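Local coordinates for diguanylate cyclase with PAS/PAC sensor (Marinobacter aquaeolei, PDB 3H9W), which probably makes cyclic di-GMP from two GTP molecules as a whole protein, the present chain being its N-terminal PAS sensor domain, at residues A[17-22]-A[29-34]; A[5-10]-A[82-87]; A[9-14]-A[59-64]. One frame throughout, in Å; residues are numbered along the deposited sequence.

In the fold
Strand 5-10 opens the chain and takes part in two contacts. Its Trp7 meets segment 82-87 of strand 79-90 in interaction 2, closing the longest loop, with 71 residues between the segments; just beyond, the turn at 9-14 meets the end of helix 46-61 in interaction 3 and closes a shorter one. The two share Ile9 and Asn10. Interaction 1 spans only six residues, mostly helix 22-27, and lies within both larger loops. Together they tie strand 15-19, outermost within this chain, to the segment before helix 37-42, bridge two sheet strands across strand 96-105, and join one end of strand 5-10 to the long helix. Backbone bonds between strands 5-10 and 15-19 connect interactions 1 and 2 directly.

Interaction 1. Residues A[17-22]-A[29-34]; sequences EYIGPQ and WPQGSW
Gln31 reaches across to Ile19 with its side-chain amide, NE2 giving a hydrogen bond to Ile19 O at 2.7 Å. The bond is nearly straight, with 161° at the hydrogen, and the acceptor lies only 8° out of the Gln31 amide plane, so the flat group is held in a defined rotation. The same amide runs alongside the Pro21 ring, with Gln31 OE1 3.5 Å from Pro21 CB. The apolar half of the contact belongs to Ile19: CG2 packs on Trp34 CB at 3.9 Å, while CD1 sits over one face of the indole, displaced toward its rim and 4.0 Å from Trp34 CD2.

The reach of Gln31 follows from a stretched side chain, with CG anti to the backbone N (chi1 171°) and the rest extended. Its 3-10 turn is tied by Pro30 O, which accepts from Ser33 N at 2.8 Å and from Ser33 OG at 2.6 Å; Glu24 takes the Gln31 backbone N-H.

Trp34 also touches Ile23 and Leu27 of helix 22-27 and makes a cation-pi contact with Arg43. The loop before helix 37-42 is thereby fastened to the end of strand 15-19, outermost in this chain's sheet and paired there with strand 5-10.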
ATOM      1  N   GLU A  17      -3.589   4.174  14.063  1.00 30.10           N
ATOM      2  CA  GLU A  17      -2.754   3.307  14.892  1.00 28.41           C
ATOM      3  C   GLU A  17      -1.322   3.797  14.676  1.00 32.13           C
ATOM      4  O   GLU A  17      -0.510   3.863  15.604  1.00 28.01           O
ATOM      5  CB  GLU A  17      -2.901   1.856  14.435  1.00 36.57           C
ATOM      6  CG  GLU A  17      -2.601   0.818  15.498  1.00 51.86           C
ATOM      7  CD  GLU A  17      -3.831   0.014  15.885  1.00 57.50           C
ATOM      8  OE1 GLU A  17      -4.801   0.612  16.402  1.00 65.25           O
ATOM      9  OE2 GLU A  17      -3.832  -1.216  15.664  1.00 62.85           O
ATOM     10  N   TYR A  18      -1.020   4.147  13.431  1.00 26.42           N
ATOM     11  CA  TYR A  18       0.290   4.662  13.084  1.00 24.82           C
ATOM     12  C   TYR A  18       0.231   5.287  11.697  1.00 26.46           C
ATOM     13  O   TYR A  18      -0.681   5.009  10.915  1.00 22.16           O
ATOM     14  CB  TYR A  18       1.349   3.543  13.117  1.00 29.82           C
ATOM     15  CG  TYR A  18       1.177   2.449  12.081  1.00 28.43           C
ATOM     16  CD1 TYR A  18       1.530   2.656  10.745  1.00 32.86           C
ATOM     17  CD2 TYR A  18       0.639   1.210  12.431  1.00 28.60           C
ATOM     18  CE1 TYR A  18       1.347   1.656   9.786  1.00 26.96           C
ATOM     19  CE2 TYR A  18       0.451   0.206  11.480  1.00 26.27           C
ATOM     20  CZ  TYR A  18       0.804   0.433  10.164  1.00 26.29           C
ATOM     21  OH  TYR A  18       0.603  -0.551   9.220  1.00 28.62           O
ATOM     22  N   ILE A  19       1.187   6.163  11.425  1.00 28.12           N
ATOM     23  CA  ILE A  19       1.310   6.808  10.130  1.00 25.73           C
ATOM     24  C   ILE A  19       2.774   7.193   9.991  1.00 23.91           C
ATOM     25  O   ILE A  19       3.362   7.770  10.903  1.00 30.55           O
ATOM     26  CB  ILE A  19       0.377   8.048  10.000  1.00 20.95           C
ATOM     27  CG1 ILE A  19       0.463   8.600   8.574  1.00 22.73           C
ATOM     28  CG2 ILE A  19       0.742   9.107  11.028  1.00 26.88           C
ATOM     29  CD1 ILE A  19      -0.630   9.607   8.248  1.00 19.77           C
ATOM     30  N   GLY A  20       3.362   6.833   8.855  1.00 23.05           N
ATOM     31  CA  GLY A  20       4.764   7.118   8.612  1.00 23.92           C
ATOM     32  C   GLY A  20       5.209   8.553   8.813  1.00 22.24           C
ATOM     33  O   GLY A  20       4.447   9.489   8.553  1.00 24.03           O
ATOM     34  N   PRO A  21       6.450   8.760   9.278  1.00 23.70           N
ATOM     35  CA  PRO A  21       6.966  10.112   9.501  1.00 22.61           C
ATOM     36  C   PRO A  21       7.066  10.933   8.220  1.00 23.73           C
ATOM     37  O   PRO A  21       7.125  12.157   8.269  1.00 26.72           O
ATOM     38  CB  PRO A  21       8.326   9.864  10.153  1.00 32.16           C
ATOM     39  CG  PRO A  21       8.744   8.538   9.564  1.00 32.49           C
ATOM     40  CD  PRO A  21       7.459   7.746   9.632  1.00 25.89           C
ATOM     41  N   GLN A  22       7.068  10.263   7.072  1.00 32.22           N
ATOM     42  CA  GLN A  22       7.152  10.967   5.791  1.00 28.99           C
ATOM     43  C   GLN A  22       5.932  11.878   5.587  1.00 28.45           C
ATOM     44  O   GLN A  22       5.955  12.775   4.740  1.00 21.86           O
ATOM     45  CB  GLN A  22       7.221   9.960   4.639  1.00 39.15           C
ATOM     46  CG  GLN A  22       8.229   8.825   4.841  1.00 49.00           C
ATOM     47  CD  GLN A  22       7.583   7.531   5.333  1.00 49.82           C
ATOM     48  OE1 GLN A  22       6.957   7.491   6.395  1.00 32.59           O
ATOM     49  NE2 GLN A  22       7.744   6.462   4.557  1.00 55.78           N
ATOM     50  N   TRP A  29       2.195  19.014   8.623  1.00 21.20           N
ATOM     51  CA  TRP A  29       1.641  18.878   9.966  1.00 19.62           C
ATOM     52  C   TRP A  29       2.514  17.917  10.764  1.00 20.87           C
ATOM     53  O   TRP A  29       3.067  16.974  10.208  1.00 21.95           O
ATOM     54  CB  TRP A  29       0.212  18.316   9.918  1.00 18.77           C
ATOM     55  CG  TRP A  29      -0.702  18.958   8.907  1.00 22.36           C
ATOM     56  CD1 TRP A  29      -0.899  18.566   7.616  1.00 24.44           C
ATOM     57  CD2 TRP A  29      -1.572  20.081   9.125  1.00 25.69           C
ATOM     58  NE1 TRP A  29      -1.847  19.372   7.015  1.00 24.74           N
ATOM     59  CE2 TRP A  29      -2.272  20.310   7.920  1.00 16.82           C
ATOM     60  CE3 TRP A  29      -1.826  20.913  10.223  1.00 29.20           C
ATOM     61  CZ2 TRP A  29      -3.212  21.336   7.779  1.00 28.85           C
ATOM     62  CZ3 TRP A  29      -2.763  21.937  10.087  1.00 30.97           C
ATOM     63  CH2 TRP A  29      -3.445  22.138   8.869  1.00 25.16           C
ATOM     64  N   PRO A  30       2.661  18.152  12.079  1.00 25.74           N
ATOM     65  CA  PRO A  30       3.484  17.247  12.887  1.00 24.94           C
ATOM     66  C   PRO A  30       2.941  15.827  12.741  1.00 21.38           C
ATOM     67  O   PRO A  30       1.729  15.625  12.728  1.00 24.89           O
ATOM     68  CB  PRO A  30       3.299  17.784  14.308  1.00 26.45           C
ATOM     69  CG  PRO A  30       3.069  19.248  14.087  1.00 31.31           C
ATOM     70  CD  PRO A  30       2.136  19.262  12.897  1.00 24.38           C
ATOM     71  N   GLN A  31       3.832  14.853  12.619  1.00 20.19           N
ATOM     72  CA  GLN A  31       3.411  13.469  12.479  1.00 29.04           C
ATOM     73  C   GLN A  31       2.432  13.085  13.585  1.00 26.39           C
ATOM     74  O   GLN A  31       1.419  12.428  13.337  1.00 25.31           O
ATOM     75  CB  GLN A  31       4.631  12.544  12.511  1.00 22.19           C
ATOM     76  CG  GLN A  31       4.301  11.059  12.587  1.00 31.20           C
ATOM     77  CD  GLN A  31       5.544  10.192  12.665  1.00 37.09           C
ATOM     78  OE1 GLN A  31       6.600  10.645  13.106  1.00 39.01           O
ATOM     79  NE2 GLN A  31       5.421   8.935  12.248  1.00 32.00           N
ATOM     80  N   GLY A  32       2.724  13.516  14.807  1.00 27.66           N
ATOM     81  CA  GLY A  32       1.857  13.179  15.925  1.00 26.20           C
ATOM     82  C   GLY A  32       0.472  13.804  15.891  1.00 24.25           C
ATOM     83  O   GLY A  32      -0.391  13.433  16.691  1.00 26.34           O
ATOM     84  N   SER A  33       0.252  14.743  14.971  1.00 18.55           N
ATOM     85  CA  SER A  33      -1.037  15.429  14.855  1.00 20.72           C
ATOM     86  C   SER A  33      -2.103  14.602  14.136  1.00 25.82           C
ATOM     87  O   SER A  33      -3.290  14.931  14.178  1.00 22.46           O
ATOM     88  CB  SER A  33      -0.869  16.756  14.113  1.00 21.86           C
ATOM     89  OG  SER A  33      -0.680  16.524  12.724  1.00 27.19           O
ATOM     90  N   TRP A  34      -1.682  13.541  13.461  1.00 21.46           N
ATOM     91  CA  TRP A  34      -2.628  12.687  12.755  1.00 19.48           C
ATOM     92  C   TRP A  34      -3.221  11.701  13.750  1.00 22.37           C
ATOM     93  O   TRP A  34      -2.732  10.584  13.898  1.00 25.14           O
ATOM     94  CB  TRP A  34      -1.920  11.955  11.615  1.00 17.50           C
ATOM     95  CG  TRP A  34      -1.478  12.883  10.527  1.00 19.98           C
ATOM     96  CD1 TRP A  34      -0.362  13.671  10.518  1.00 22.99           C
ATOM     97  CD2 TRP A  34      -2.176  13.161   9.310  1.00 19.04           C
ATOM     98  NE1 TRP A  34      -0.321  14.427   9.364  1.00 19.76           N
ATOM     99  CE2 TRP A  34      -1.424  14.131   8.605  1.00 23.42           C
ATOM    100  CE3 TRP A  34      -3.368  12.688   8.744  1.00 21.40           C
ATOM    101  CZ2 TRP A  34      -1.825  14.631   7.355  1.00 19.88           C
ATOM    102  CZ3 TRP A  34      -3.766  13.183   7.504  1.00 23.43           C
ATOM    103  CH2 TRP A  34      -2.996  14.147   6.824  1.00 18.59           C
TER

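Interaction 2. Residues A[5-10]-A[82-87]; sequences IPWKIN and IRDVVH
Trp7 meets Asp84 and Val86 between two strands that are not sheet neighbours: their segment axes approach to 9.2 Å and their N-to-C directions differ by 49°, too far apart and too oblique for direct backbone pairing. Strand 96-105 runs between them, and Trp7 bonds to it through the backbone at Gly101. The contact is therefore made by side chains on one face of the sheet, with the indole bridging the intervening strand.

A chi1 of 59° sets Trp7 CG between its backbone N and carbonyl carbon and turns the indole toward segment 82-87. The six-membered part of the ring does most of the touching. Val86 CG2 meets it at the edge, near the ring plane, 3.6 Å from Trp7 CZ2 and 3.7 Å from Trp7 CH2, and the second methyl follows with Val86 CG1 3.9 Å from Trp7 CH2. Asp84 comes from an oblique direction, its carboxylate plane 62° from that of the ring. One oxygen carries the approach, Asp84 OD1 lying 3.1 Å from Trp7 NE1 and 3.2 Å from Trp7 CZ2. Asp84 CG is anti to its backbone N, which brings the carboxylate to the indole although the side chain does not start out in that direction.

Met103 and Tyr70 touch Asp84 from the two strands flanking 79-90, while His66 touches Val86. In this PAS fold, Ile5 and Ile82 on the same face pack against helix 22-27, whereas Val85 and His87 meet the second subunit. The carboxylate is thus buried among largely apolar and aromatic groups, which would tend to raise its pKa; the partly positive indole nitrogen nearby would probably ease this a little.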
ATOM      1  N   ILE A   5       3.775   6.587   2.167  1.00 28.11           N
ATOM      2  CA  ILE A   5       3.493   6.815   3.572  1.00 20.69           C
ATOM      3  C   ILE A   5       2.561   5.738   4.086  1.00 17.79           C
ATOM      4  O   ILE A   5       1.389   5.690   3.711  1.00 18.90           O
ATOM      5  CB  ILE A   5       2.817   8.182   3.790  1.00 21.31           C
ATOM      6  CG1 ILE A   5       3.697   9.290   3.206  1.00 31.22           C
ATOM      7  CG2 ILE A   5       2.596   8.414   5.276  1.00 25.58           C
ATOM      8  CD1 ILE A   5       2.972  10.601   3.002  1.00 24.36           C
ATOM      9  N   PRO A   6       3.073   4.848   4.947  1.00 19.79           N
ATOM     10  CA  PRO A   6       2.255   3.772   5.503  1.00 17.92           C
ATOM     11  C   PRO A   6       1.357   4.290   6.619  1.00 19.42           C
ATOM     12  O   PRO A   6       1.715   5.237   7.323  1.00 19.71           O
ATOM     13  CB  PRO A   6       3.300   2.781   6.011  1.00 20.73           C
ATOM     14  CG  PRO A   6       4.394   3.695   6.495  1.00 22.08           C
ATOM     15  CD  PRO A   6       4.480   4.722   5.376  1.00 25.75           C
ATOM     16  N   TRP A   7       0.186   3.682   6.762  1.00 17.94           N
ATOM     17  CA  TRP A   7      -0.744   4.072   7.816  1.00 22.45           C
ATOM     18  C   TRP A   7      -1.734   2.946   8.091  1.00 20.22           C
ATOM     19  O   TRP A   7      -1.909   2.037   7.273  1.00 22.00           O
ATOM     20  CB  TRP A   7      -1.507   5.343   7.430  1.00 19.85           C
ATOM     21  CG  TRP A   7      -2.298   5.200   6.178  1.00 18.90           C
ATOM     22  CD1 TRP A   7      -1.902   5.527   4.911  1.00 14.29           C
ATOM     23  CD2 TRP A   7      -3.604   4.622   6.056  1.00 27.05           C
ATOM     24  NE1 TRP A   7      -2.884   5.184   4.005  1.00 21.14           N
ATOM     25  CE2 TRP A   7      -3.937   4.627   4.683  1.00 18.00           C
ATOM     26  CE3 TRP A   7      -4.525   4.100   6.977  1.00 20.51           C
ATOM     27  CZ2 TRP A   7      -5.145   4.124   4.208  1.00 17.74           C
ATOM     28  CZ3 TRP A   7      -5.729   3.601   6.504  1.00 25.38           C
ATOM     29  CH2 TRP A   7      -6.030   3.618   5.127  1.00 25.27           C
ATOM     30  N   LYS A   8      -2.379   3.024   9.248  1.00 20.28           N
ATOM     31  CA  LYS A   8      -3.367   2.044   9.666  1.00 21.11           C
ATOM     32  C   LYS A   8      -4.377   2.753  10.547  1.00 23.14           C
ATOM     33  O   LYS A   8      -4.014   3.628  11.343  1.00 22.99           O
ATOM     34  CB  LYS A   8      -2.723   0.907  10.459  1.00 29.36           C
ATOM     35  CG  LYS A   8      -3.720  -0.162  10.902  1.00 34.55           C
ATOM     36  CD  LYS A   8      -3.059  -1.215  11.779  1.00 39.86           C
ATOM     37  CE  LYS A   8      -4.033  -2.329  12.141  1.00 41.73           C
ATOM     38  NZ  LYS A   8      -3.385  -3.368  12.985  1.00 42.59           N
ATOM     39  N   ILE A   9      -5.640   2.376  10.392  1.00 19.62           N
ATOM     40  CA  ILE A   9      -6.739   2.956  11.157  1.00 24.24           C
ATOM     41  C   ILE A   9      -7.533   1.875  11.882  1.00 27.90           C
ATOM     42  O   ILE A   9      -7.914   0.867  11.285  1.00 30.91           O
ATOM     43  CB  ILE A   9      -7.728   3.713  10.239  1.00 25.99           C
ATOM     44  CG1 ILE A   9      -7.097   5.008   9.726  1.00 24.49           C
ATOM     45  CG2 ILE A   9      -9.024   4.006  10.998  1.00 25.29           C
ATOM     46  CD1 ILE A   9      -7.061   6.112  10.742  1.00 47.04           C
ATOM     47  N   ASN A  10      -7.780   2.089  13.169  1.00 30.35           N
ATOM     48  CA  ASN A  10      -8.567   1.154  13.967  1.00 28.47           C
ATOM     49  C   ASN A  10     -10.013   1.462  13.598  1.00 26.89           C
ATOM     50  O   ASN A  10     -10.502   2.555  13.857  1.00 26.53           O
ATOM     51  CB  ASN A  10      -8.324   1.407  15.461  1.00 32.31           C
ATOM     52  CG  ASN A  10      -9.167   0.516  16.355  1.00 42.94           C
ATOM     53  OD1 ASN A  10     -10.389   0.639  16.400  1.00 51.20           O
ATOM     54  ND2 ASN A  10      -8.514  -0.391  17.066  1.00 43.03           N
ATOM     55  N   ILE A  82      -2.571  13.637  -3.666  1.00 19.28           N
ATOM     56  CA  ILE A  82      -2.269  12.368  -3.029  1.00 20.93           C
ATOM     57  C   ILE A  82      -3.206  11.252  -3.476  1.00 15.42           C
ATOM     58  O   ILE A  82      -4.367  11.487  -3.811  1.00 19.26           O
ATOM     59  CB  ILE A  82      -2.353  12.521  -1.481  1.00 18.65           C
ATOM     60  CG1 ILE A  82      -1.076  13.196  -0.970  1.00 22.46           C
ATOM     61  CG2 ILE A  82      -2.582  11.164  -0.814  1.00 21.33           C
ATOM     62  CD1 ILE A  82      -0.966  13.269   0.534  1.00 28.81           C
ATOM     63  N   ARG A  83      -2.669  10.038  -3.505  1.00 17.95           N
ATOM     64  CA  ARG A  83      -3.441   8.855  -3.838  1.00 16.51           C
ATOM     65  C   ARG A  83      -3.424   8.043  -2.552  1.00 18.18           C
ATOM     66  O   ARG A  83      -2.358   7.711  -2.037  1.00 19.85           O
ATOM     67  CB  ARG A  83      -2.787   8.042  -4.964  1.00 19.36           C
ATOM     68  CG  ARG A  83      -3.463   6.677  -5.226  1.00 25.00           C
ATOM     69  CD  ARG A  83      -3.064   6.112  -6.591  1.00 33.00           C
ATOM     70  NE  ARG A  83      -3.477   7.044  -7.638  1.00 24.05           N
ATOM     71  CZ  ARG A  83      -2.718   7.442  -8.653  1.00 28.52           C
ATOM     72  NH1 ARG A  83      -1.480   6.984  -8.793  1.00 26.37           N
ATOM     73  NH2 ARG A  83      -3.192   8.344  -9.502  1.00 23.97           N
ATOM     74  N   ASP A  84      -4.605   7.751  -2.026  1.00 18.02           N
ATOM     75  CA  ASP A  84      -4.724   6.973  -0.803  1.00 19.98           C
ATOM     76  C   ASP A  84      -5.219   5.596  -1.256  1.00 24.64           C
ATOM     77  O   ASP A  84      -6.235   5.494  -1.949  1.00 20.29           O
ATOM     78  CB  ASP A  84      -5.731   7.659   0.129  1.00 18.95           C
ATOM     79  CG  ASP A  84      -5.718   7.101   1.539  1.00 23.61           C
ATOM     80  OD1 ASP A  84      -4.834   6.286   1.868  1.00 24.29           O
ATOM     81  OD2 ASP A  84      -6.602   7.495   2.333  1.00 23.02           O
ATOM     82  N   VAL A  85      -4.475   4.551  -0.894  1.00 21.14           N
ATOM     83  CA  VAL A  85      -4.806   3.175  -1.260  1.00 21.99           C
ATOM     84  C   VAL A  85      -5.122   2.426   0.013  1.00 17.34           C
ATOM     85  O   VAL A  85      -4.305   2.384   0.931  1.00 16.36           O
ATOM     86  CB  VAL A  85      -3.634   2.487  -1.977  1.00 26.68           C
ATOM     87  CG1 VAL A  85      -4.034   1.072  -2.387  1.00 25.69           C
ATOM     88  CG2 VAL A  85      -3.239   3.296  -3.205  1.00 25.20           C
ATOM     89  N   VAL A  86      -6.304   1.821   0.045  1.00 22.30           N
ATOM     90  CA  VAL A  86      -6.790   1.151   1.239  1.00 21.12           C
ATOM     91  C   VAL A  86      -7.158  -0.315   1.133  1.00 20.51           C
ATOM     92  O   VAL A  86      -7.906  -0.724   0.244  1.00 18.21           O
ATOM     93  CB  VAL A  86      -8.047   1.871   1.777  1.00 20.49           C
ATOM     94  CG1 VAL A  86      -8.437   1.293   3.126  1.00 24.19           C
ATOM     95  CG2 VAL A  86      -7.777   3.370   1.882  1.00 22.19           C
ATOM     96  N   HIS A  87      -6.634  -1.097   2.070  1.00 24.30           N
ATOM     97  CA  HIS A  87      -6.953  -2.510   2.155  1.00 19.93           C
ATOM     98  C   HIS A  87      -7.788  -2.647   3.427  1.00 18.57           C
ATOM     99  O   HIS A  87      -7.408  -2.119   4.472  1.00 22.05           O
ATOM    100  CB  HIS A  87      -5.697  -3.361   2.286  1.00 19.24           C
ATOM    101  CG  HIS A  87      -5.989  -4.800   2.581  1.00 23.99           C
ATOM    102  ND1 HIS A  87      -5.571  -5.422   3.736  1.00 29.85           N
ATOM    103  CD2 HIS A  87      -6.711  -5.719   1.898  1.00 28.28           C
ATOM    104  CE1 HIS A  87      -6.024  -6.663   3.754  1.00 23.97           C
ATOM    105  NE2 HIS A  87      -6.718  -6.869   2.651  1.00 26.89           N
TER

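Interaction 3. Residues A[9-14]-A[59-64]; sequences INWQTM and QSECGV
Asn10 OD1, next to the tryptophan that meets Ser60 and Glu61, accepts from Thr13 N at 2.9 Å with 168° at the hydrogen. The donor is tilted 26° from the carbonyl plane; Thr13 OG1, 3.3 Å from Asn10 OD1, adds at most a weak bond. This Asx motif turns the chain as strand 5-10 ends and presents Trp11 to the helix end.

Chi1 of -178° swings the indole directly away from its own backbone N, and the far rim of the six-membered ring does the touching. Ser60 CB lies 3.5 Å from Trp11 CZ3, while Glu61 CG arrives at the edge, near the ring plane, 3.8 Å from Trp11 CH2. The nearest atoms are methylene carbons: Ser60 OG bonds to Cys56 O instead. Val96 and Leu99 of strand 96-105 also touch the indole, so replacing Trp11 with an alanine would probably open a gap between that strand and the helix and deprive the methylenes of Ser60 and Glu61 of their aromatic partner.

Past Glu61, helix 46-61 finishes in a Schellman motif: Val64 N bonds to Gln59 O at 2.9 Å, Gly63 N to Ser60 O at 2.8 Å, and Gly63 takes the positive phi. The contact thus joins an Asx motif to a Schellman-capped helix end in the PAS fold.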
ATOM      1  N   ILE A   9      -5.640   2.376  10.392  1.00 19.62           N
ATOM      2  CA  ILE A   9      -6.739   2.956  11.157  1.00 24.24           C
ATOM      3  C   ILE A   9      -7.533   1.875  11.882  1.00 27.90           C
ATOM      4  O   ILE A   9      -7.914   0.867  11.285  1.00 30.91           O
ATOM      5  CB  ILE A   9      -7.728   3.713  10.239  1.00 25.99           C
ATOM      6  CG1 ILE A   9      -7.097   5.008   9.726  1.00 24.49           C
ATOM      7  CG2 ILE A   9      -9.024   4.006  10.998  1.00 25.29           C
ATOM      8  CD1 ILE A   9      -7.061   6.112  10.742  1.00 47.04           C
ATOM      9  N   ASN A  10      -7.780   2.089  13.169  1.00 30.35           N
ATOM     10  CA  ASN A  10      -8.567   1.154  13.967  1.00 28.47           C
ATOM     11  C   ASN A  10     -10.013   1.462  13.598  1.00 26.89           C
ATOM     12  O   ASN A  10     -10.502   2.555  13.857  1.00 26.53           O
ATOM     13  CB  ASN A  10      -8.324   1.407  15.461  1.00 32.31           C
ATOM     14  CG  ASN A  10      -9.167   0.516  16.355  1.00 42.94           C
ATOM     15  OD1 ASN A  10     -10.389   0.639  16.400  1.00 51.20           O
ATOM     16  ND2 ASN A  10      -8.514  -0.391  17.066  1.00 43.03           N
ATOM     17  N   TRP A  11     -10.687   0.501  12.976  1.00 27.72           N
ATOM     18  CA  TRP A  11     -12.060   0.682  12.534  1.00 33.08           C
ATOM     19  C   TRP A  11     -13.039   1.070  13.641  1.00 33.64           C
ATOM     20  O   TRP A  11     -13.883   1.946  13.450  1.00 32.02           O
ATOM     21  CB  TRP A  11     -12.547  -0.587  11.833  1.00 32.81           C
ATOM     22  CG  TRP A  11     -13.946  -0.490  11.305  1.00 40.44           C
ATOM     23  CD1 TRP A  11     -15.045  -1.170  11.756  1.00 40.81           C
ATOM     24  CD2 TRP A  11     -14.399   0.331  10.222  1.00 33.38           C
ATOM     25  NE1 TRP A  11     -16.152  -0.822  11.018  1.00 41.10           N
ATOM     26  CE2 TRP A  11     -15.784   0.099  10.073  1.00 34.86           C
ATOM     27  CE3 TRP A  11     -13.770   1.243   9.365  1.00 33.68           C
ATOM     28  CZ2 TRP A  11     -16.551   0.745   9.097  1.00 36.27           C
ATOM     29  CZ3 TRP A  11     -14.533   1.886   8.395  1.00 29.26           C
ATOM     30  CH2 TRP A  11     -15.911   1.634   8.271  1.00 33.74           C
ATOM     31  N   GLN A  12     -12.920   0.427  14.796  1.00 32.73           N
ATOM     32  CA  GLN A  12     -13.822   0.701  15.914  1.00 36.61           C
ATOM     33  C   GLN A  12     -13.750   2.139  16.418  1.00 37.39           C
ATOM     34  O   GLN A  12     -14.775   2.796  16.578  1.00 39.87           O
ATOM     35  CB  GLN A  12     -13.527  -0.259  17.069  1.00 42.25           C
ATOM     36  CG  GLN A  12     -14.671  -0.392  18.057  1.00 58.20           C
ATOM     37  CD  GLN A  12     -15.979  -0.746  17.370  1.00 59.69           C
ATOM     38  OE1 GLN A  12     -16.047  -1.701  16.592  1.00 61.66           O
ATOM     39  NE2 GLN A  12     -17.025   0.020  17.657  1.00 59.81           N
ATOM     40  N   THR A  13     -12.540   2.628  16.661  1.00 35.05           N
ATOM     41  CA  THR A  13     -12.351   3.986  17.161  1.00 31.46           C
ATOM     42  C   THR A  13     -12.109   4.996  16.040  1.00 38.26           C
ATOM     43  O   THR A  13     -12.203   6.208  16.252  1.00 33.89           O
ATOM     44  CB  THR A  13     -11.155   4.049  18.112  1.00 37.02           C
ATOM     45  OG1 THR A  13      -9.960   3.729  17.390  1.00 36.05           O
ATOM     46  CG2 THR A  13     -11.325   3.051  19.248  1.00 37.42           C
HETATM   47  N   MSE A  14     -11.800   4.487  14.850  1.00 27.79           N
HETATM   48  CA  MSE A  14     -11.516   5.327  13.693  1.00 26.95           C
HETATM   49  C   MSE A  14     -10.312   6.218  13.972  1.00 26.81           C
HETATM   50  O   MSE A  14     -10.220   7.338  13.471  1.00 32.90           O
HETATM   51  CB  MSE A  14     -12.727   6.188  13.329  1.00 27.86           C
HETATM   52  CG  MSE A  14     -13.903   5.399  12.775  1.00 39.75           C
HETATM   53 SE   MSE A  14     -13.439   4.316  11.232  1.00 48.17          SE
HETATM   54  CE  MSE A  14     -13.719   5.639   9.843  1.00 42.14           C
ATOM     55  N   GLN A  59     -17.141   2.211   0.915  1.00 26.60           N
ATOM     56  CA  GLN A  59     -16.327   1.067   0.528  1.00 23.50           C
ATOM     57  C   GLN A  59     -15.783   0.306   1.727  1.00 29.06           C
ATOM     58  O   GLN A  59     -15.749  -0.928   1.725  1.00 32.49           O
ATOM     59  CB  GLN A  59     -15.179   1.521  -0.380  1.00 23.43           C
ATOM     60  CG  GLN A  59     -15.664   2.142  -1.682  1.00 25.55           C
ATOM     61  CD  GLN A  59     -16.553   1.202  -2.475  1.00 31.15           C
ATOM     62  OE1 GLN A  59     -16.109   0.154  -2.940  1.00 35.74           O
ATOM     63  NE2 GLN A  59     -17.820   1.566  -2.620  1.00 34.48           N
ATOM     64  N   SER A  60     -15.358   1.038   2.752  1.00 28.81           N
ATOM     65  CA  SER A  60     -14.827   0.417   3.959  1.00 30.40           C
ATOM     66  C   SER A  60     -15.894  -0.425   4.661  1.00 30.09           C
ATOM     67  O   SER A  60     -15.645  -1.572   5.029  1.00 31.98           O
ATOM     68  CB  SER A  60     -14.304   1.488   4.918  1.00 31.46           C
ATOM     69  OG  SER A  60     -13.187   2.165   4.360  1.00 32.18           O
ATOM     70  N   GLU A  61     -17.080   0.147   4.838  1.00 32.61           N
ATOM     71  CA  GLU A  61     -18.176  -0.558   5.493  1.00 40.88           C
ATOM     72  C   GLU A  61     -18.526  -1.840   4.741  1.00 42.80           C
ATOM     73  O   GLU A  61     -18.950  -2.823   5.343  1.00 41.44           O
ATOM     74  CB  GLU A  61     -19.413   0.337   5.574  1.00 41.20           C
ATOM     75  CG  GLU A  61     -19.205   1.632   6.342  1.00 44.97           C
ATOM     76  CD  GLU A  61     -20.481   2.439   6.463  1.00 55.11           C
ATOM     77  OE1 GLU A  61     -21.193   2.580   5.444  1.00 51.68           O
ATOM     78  OE2 GLU A  61     -20.770   2.943   7.571  1.00 57.65           O
ATOM     79  N   CYS A  62     -18.349  -1.826   3.423  1.00 38.90           N
ATOM     80  CA  CYS A  62     -18.647  -3.000   2.612  1.00 35.40           C
ATOM     81  C   CYS A  62     -17.459  -3.955   2.548  1.00 37.84           C
ATOM     82  O   CYS A  62     -17.533  -5.000   1.902  1.00 40.33           O
ATOM     83  CB  CYS A  62     -19.043  -2.583   1.196  1.00 41.92           C
ATOM     84  SG  CYS A  62     -20.614  -1.685   1.101  1.00 54.10           S
ATOM     85  N   GLY A  63     -16.371  -3.592   3.223  1.00 35.82           N
ATOM     86  CA  GLY A  63     -15.183  -4.430   3.234  1.00 32.80           C
ATOM     87  C   GLY A  63     -14.500  -4.529   1.882  1.00 34.77           C
ATOM     88  O   GLY A  63     -13.781  -5.489   1.607  1.00 32.08           O
ATOM     89  N   VAL A  64     -14.715  -3.528   1.035  1.00 32.43           N
ATOM     90  CA  VAL A  64     -14.128  -3.517  -0.300  1.00 30.90           C
ATOM     91  C   VAL A  64     -12.903  -2.604  -0.393  1.00 36.65           C
ATOM     92  O   VAL A  64     -12.987  -1.420  -0.081  1.00 32.77           O
ATOM     93  CB  VAL A  64     -15.172  -3.059  -1.340  1.00 30.31           C
ATOM     94  CG1 VAL A  64     -14.544  -2.991  -2.723  1.00 43.32           C
ATOM     95  CG2 VAL A  64     -16.360  -4.020  -1.338  1.00 38.09           C
TER